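Local coordinates for protein bacteriocin (Pseudomonas syringae pv. tomato, PDB 4FZL) that probably kills competing bacteria as a calcium-binding phosphatase of the colicin M family that degrades the cell-wall precursor lipid II, at residues A[83-96]-A[102-115]. Sequence-based numbering, arbitrary orientation. Where two conformers were deposited one is given.
Sequences YPPGNHVLSGGLMT and AHGMFGLGAPLTFP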
# COMPACT_ATOMS: atom_id res chain seq x y z
N TYR A 83 -10.12 7.04 -13.56
CA TYR A 83 -9.81 6.76 -12.17
C TYR A 83 -11.12 6.96 -11.43
O TYR A 83 -11.58 8.09 -11.30
CB TYR A 83 -8.68 7.66 -11.69
CG TYR A 83 -8.13 7.20 -10.35
CD1 TYR A 83 -7.21 6.16 -10.30
CD2 TYR A 83 -8.56 7.75 -9.18
CE1 TYR A 83 -6.69 5.71 -9.10
CE2 TYR A 83 -8.03 7.30 -7.94
CZ TYR A 83 -7.11 6.28 -7.93
OH TYR A 83 -6.64 5.77 -6.73
N PRO A 84 -11.68 5.91 -10.84
CA PRO A 84 -13.04 5.99 -10.31
C PRO A 84 -13.21 6.88 -9.10
O PRO A 84 -12.21 7.22 -8.40
CB PRO A 84 -13.35 4.53 -9.97
CG PRO A 84 -12.03 3.89 -9.70
CD PRO A 84 -10.96 4.71 -10.37
N PRO A 85 -14.47 7.26 -8.81
CA PRO A 85 -14.71 8.32 -7.86
C PRO A 85 -14.90 7.87 -6.43
O PRO A 85 -14.79 8.69 -5.55
CB PRO A 85 -16.05 8.91 -8.33
CG PRO A 85 -16.79 7.72 -8.85
CD PRO A 85 -15.73 6.82 -9.46
N GLY A 86 -15.11 6.58 -6.19
CA GLY A 86 -15.48 6.12 -4.84
C GLY A 86 -14.42 5.63 -3.86
O GLY A 86 -13.43 6.31 -3.58
N ASN A 87 -14.69 4.49 -3.25
CA ASN A 87 -13.89 4.06 -2.14
C ASN A 87 -12.67 3.22 -2.63
O ASN A 87 -12.79 2.04 -2.89
CB ASN A 87 -14.74 3.25 -1.14
CG ASN A 87 -15.67 4.11 -0.26
OD1 ASN A 87 -15.98 5.28 -0.57
ND2 ASN A 87 -16.14 3.53 0.84
N HIS A 88 -11.49 3.83 -2.73
CA HIS A 88 -10.31 3.07 -3.14
C HIS A 88 -9.75 2.30 -2.00
O HIS A 88 -9.68 2.77 -0.87
CB HIS A 88 -9.21 4.01 -3.68
CG HIS A 88 -9.47 4.44 -5.09
ND1 HIS A 88 -8.91 3.83 -6.17
CD2 HIS A 88 -10.33 5.43 -5.59
CE1 HIS A 88 -9.37 4.41 -7.29
NE2 HIS A 88 -10.27 5.36 -6.94
N VAL A 89 -9.27 1.12 -2.31
CA VAL A 89 -8.74 0.20 -1.35
C VAL A 89 -7.46 -0.37 -1.95
O VAL A 89 -7.44 -0.93 -3.05
CB VAL A 89 -9.72 -0.97 -1.08
CG1 VAL A 89 -9.13 -1.91 -0.02
CG2 VAL A 89 -11.10 -0.41 -0.62
N LEU A 90 -6.43 -0.39 -1.13
CA LEU A 90 -5.15 -0.98 -1.44
C LEU A 90 -5.08 -2.47 -1.04
O LEU A 90 -5.39 -2.87 0.04
CB LEU A 90 -4.00 -0.26 -0.77
CG LEU A 90 -3.83 1.24 -1.06
CD1 LEU A 90 -2.80 2.04 -0.24
CD2 LEU A 90 -3.57 1.44 -2.55
N SER A 91 -4.67 -3.29 -1.99
CA SER A 91 -4.59 -4.66 -1.72
C SER A 91 -3.44 -5.23 -0.91
O SER A 91 -3.55 -6.35 -0.39
CB SER A 91 -4.63 -5.38 -3.09
OG SER A 91 -3.35 -5.55 -3.68
N GLY A 92 -2.33 -4.51 -0.89
CA GLY A 92 -1.10 -5.03 -0.35
C GLY A 92 -0.29 -5.88 -1.31
O GLY A 92 0.79 -6.39 -0.95
N GLY A 93 -0.76 -5.98 -2.54
CA GLY A 93 -0.09 -6.71 -3.54
C GLY A 93 0.94 -5.92 -4.36
O GLY A 93 1.25 -4.81 -4.05
N LEU A 94 1.43 -6.56 -5.44
CA LEU A 94 2.49 -6.06 -6.31
C LEU A 94 2.26 -4.59 -6.73
O LEU A 94 3.19 -3.72 -6.71
CB LEU A 94 2.47 -6.88 -7.60
CG LEU A 94 3.50 -6.61 -8.68
CD1 LEU A 94 4.90 -6.60 -8.06
CD2 LEU A 94 3.32 -7.69 -9.74
N MET A 95 0.99 -4.29 -7.08
CA MET A 95 0.68 -2.98 -7.67
C MET A 95 0.23 -1.96 -6.67
O MET A 95 -0.16 -0.82 -7.04
CB MET A 95 -0.29 -3.11 -8.84
CG MET A 95 0.47 -3.68 -10.09
SD MET A 95 -0.67 -4.06 -11.41
CE MET A 95 0.40 -4.78 -12.63
N THR A 96 0.24 -2.29 -5.40
CA THR A 96 -0.21 -1.35 -4.36
C THR A 96 0.55 -0.00 -4.38
O THR A 96 -0.08 1.07 -4.35
CB THR A 96 -0.23 -2.01 -3.00
OG1 THR A 96 -1.40 -2.78 -2.88
CG2 THR A 96 -0.25 -0.94 -1.83
N ALA A 102 -0.82 6.53 -8.28
CA ALA A 102 -1.99 6.92 -9.09
C ALA A 102 -2.96 7.83 -8.28
O ALA A 102 -3.45 8.83 -8.80
CB ALA A 102 -2.73 5.69 -9.67
N HIS A 103 -3.21 7.47 -7.02
CA HIS A 103 -4.19 8.13 -6.24
C HIS A 103 -3.72 9.57 -5.98
O HIS A 103 -4.51 10.47 -5.91
CB HIS A 103 -4.43 7.40 -4.92
CG HIS A 103 -5.67 7.86 -4.25
ND1 HIS A 103 -6.90 7.41 -4.62
CD2 HIS A 103 -5.87 8.79 -3.21
CE1 HIS A 103 -7.81 8.05 -3.87
NE2 HIS A 103 -7.16 8.85 -2.98
N GLY A 104 -2.41 9.79 -5.82
CA GLY A 104 -1.93 11.18 -5.54
C GLY A 104 -2.13 12.11 -6.76
O GLY A 104 -2.20 13.33 -6.64
N MET A 105 -2.19 11.53 -7.95
CA MET A 105 -2.34 12.32 -9.17
C MET A 105 -3.75 12.32 -9.77
O MET A 105 -4.07 13.19 -10.58
CB MET A 105 -1.36 11.81 -10.24
CG MET A 105 0.09 12.20 -9.99
SD MET A 105 1.05 11.05 -10.98
CE MET A 105 -0.34 10.55 -11.99
N PHE A 106 -4.57 11.34 -9.39
CA PHE A 106 -5.93 11.24 -9.94
C PHE A 106 -7.02 11.22 -8.90
O PHE A 106 -8.18 11.46 -9.27
CB PHE A 106 -6.08 9.98 -10.79
CG PHE A 106 -5.08 9.86 -11.91
CD1 PHE A 106 -4.97 10.89 -12.83
CD2 PHE A 106 -4.22 8.83 -11.98
CE1 PHE A 106 -4.03 10.86 -13.84
CE2 PHE A 106 -3.29 8.76 -12.99
CZ PHE A 106 -3.17 9.77 -13.91
N GLY A 107 -6.68 11.01 -7.62
CA GLY A 107 -7.67 10.81 -6.58
C GLY A 107 -8.27 12.04 -5.90
O GLY A 107 -9.09 11.86 -5.00
N LEU A 108 -7.89 13.26 -6.32
CA LEU A 108 -8.51 14.52 -5.81
C LEU A 108 -8.38 14.70 -4.29
O LEU A 108 -9.22 15.30 -3.67
CB LEU A 108 -9.98 14.54 -6.20
CG LEU A 108 -10.26 14.45 -7.69
CD1 LEU A 108 -11.77 14.48 -7.91
CD2 LEU A 108 -9.57 15.58 -8.46
N GLY A 109 -7.37 14.10 -3.67
CA GLY A 109 -7.19 14.26 -2.23
C GLY A 109 -8.13 13.39 -1.40
O GLY A 109 -8.16 13.49 -0.19
N ALA A 110 -8.91 12.53 -2.03
CA ALA A 110 -9.85 11.66 -1.28
C ALA A 110 -9.06 10.72 -0.38
O ALA A 110 -7.99 10.26 -0.77
CB ALA A 110 -10.72 10.83 -2.23
N PRO A 111 -9.55 10.42 0.83
CA PRO A 111 -8.87 9.35 1.58
C PRO A 111 -8.88 8.00 0.85
O PRO A 111 -9.80 7.75 0.06
CB PRO A 111 -9.69 9.23 2.87
CG PRO A 111 -10.61 10.41 2.90
CD PRO A 111 -10.75 10.91 1.51
N LEU A 112 -7.91 7.10 1.13
CA LEU A 112 -7.76 5.76 0.52
C LEU A 112 -7.74 4.85 1.78
O LEU A 112 -7.32 5.27 2.89
CB LEU A 112 -6.38 5.77 -0.29
CG LEU A 112 -5.56 4.69 -0.86
CD1 LEU A 112 -6.40 4.04 -1.92
CD2 LEU A 112 -4.32 5.16 -1.57
N THR A 113 -8.17 3.61 1.61
CA THR A 113 -8.13 2.60 2.67
C THR A 113 -7.09 1.57 2.41
O THR A 113 -7.00 1.08 1.29
CB THR A 113 -9.50 1.96 2.86
OG1 THR A 113 -10.44 3.00 3.16
CG2 THR A 113 -9.48 0.88 3.93
N PHE A 114 -6.27 1.25 3.42
CA PHE A 114 -5.28 0.21 3.37
C PHE A 114 -5.58 -0.73 4.53
O PHE A 114 -5.14 -0.51 5.61
CB PHE A 114 -3.84 0.75 3.49
CG PHE A 114 -2.76 -0.19 2.99
CD1 PHE A 114 -2.96 -1.51 2.71
CD2 PHE A 114 -1.50 0.27 2.82
CE1 PHE A 114 -1.96 -2.32 2.24
CE2 PHE A 114 -0.46 -0.54 2.41
CZ PHE A 114 -0.71 -1.85 2.12
N PRO A 115 -6.47 -1.71 4.31
CA PRO A 115 -6.87 -2.56 5.46
C PRO A 115 -5.65 -3.11 6.22
O PRO A 115 -4.69 -3.59 5.57
CB PRO A 115 -7.70 -3.66 4.81
CG PRO A 115 -8.24 -2.96 3.56
CD PRO A 115 -7.13 -2.11 3.05
O HOH W 1 -11.35 10.41 -8.77
O HOH W 2 -10.71 6.50 -2.22
O HOH W 3 -11.75 3.69 0.79
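Tyr83 OH and His103 ND1 share a hydrogen bond of 2.7 Å, the polar centre of a tight aromatic cluster. Tyr83 CG is anti to its backbone N (chi1 -168°), which carries the ring against the last turn of helix 96-106, with CG 3.5 Å from Phe106 CB and the CE1 corner near Ala102 CB. The His103 ring turns its ND1 edge to one face of His88, the planes at 64°. At its other nitrogen, NE2 gives a nearly straight bond to Ala110 O at 2.7 Å, and these two bonds probably fix the ring's rotation. His88 is similarly held: NE2 donates to Pro84 O from above the carbonyl plane, while ND1 bonds to His99 of helix 96-106.

Thr113 N donates to His88 O and Leu90 N to Thr113 O (2.9 Å), the two bonds flanking Val89 in the parallel pattern. Beside this bridge Leu90 crosses Leu112 at about a right angle, and its CB sits over a face of the Phe114 ring, 4.1 Å from the centroid. That ring also packs on Leu165, a calcium-binding residue.

The outer side, with partly exposed Val89 and Thr113, is looser and watered. One water links Gly86 O, His88 N and Pro111 O; another joins His88 O to Thr113 OG1, and Val89 CG1 rests on Pro115 CD at 3.7 Å. The pairing is a single parallel bridge, which ties the loop before helix 96-106 to short strand 112-113, itself paired with strand 224-227 of the mixed sheet in this colicin M-like fold.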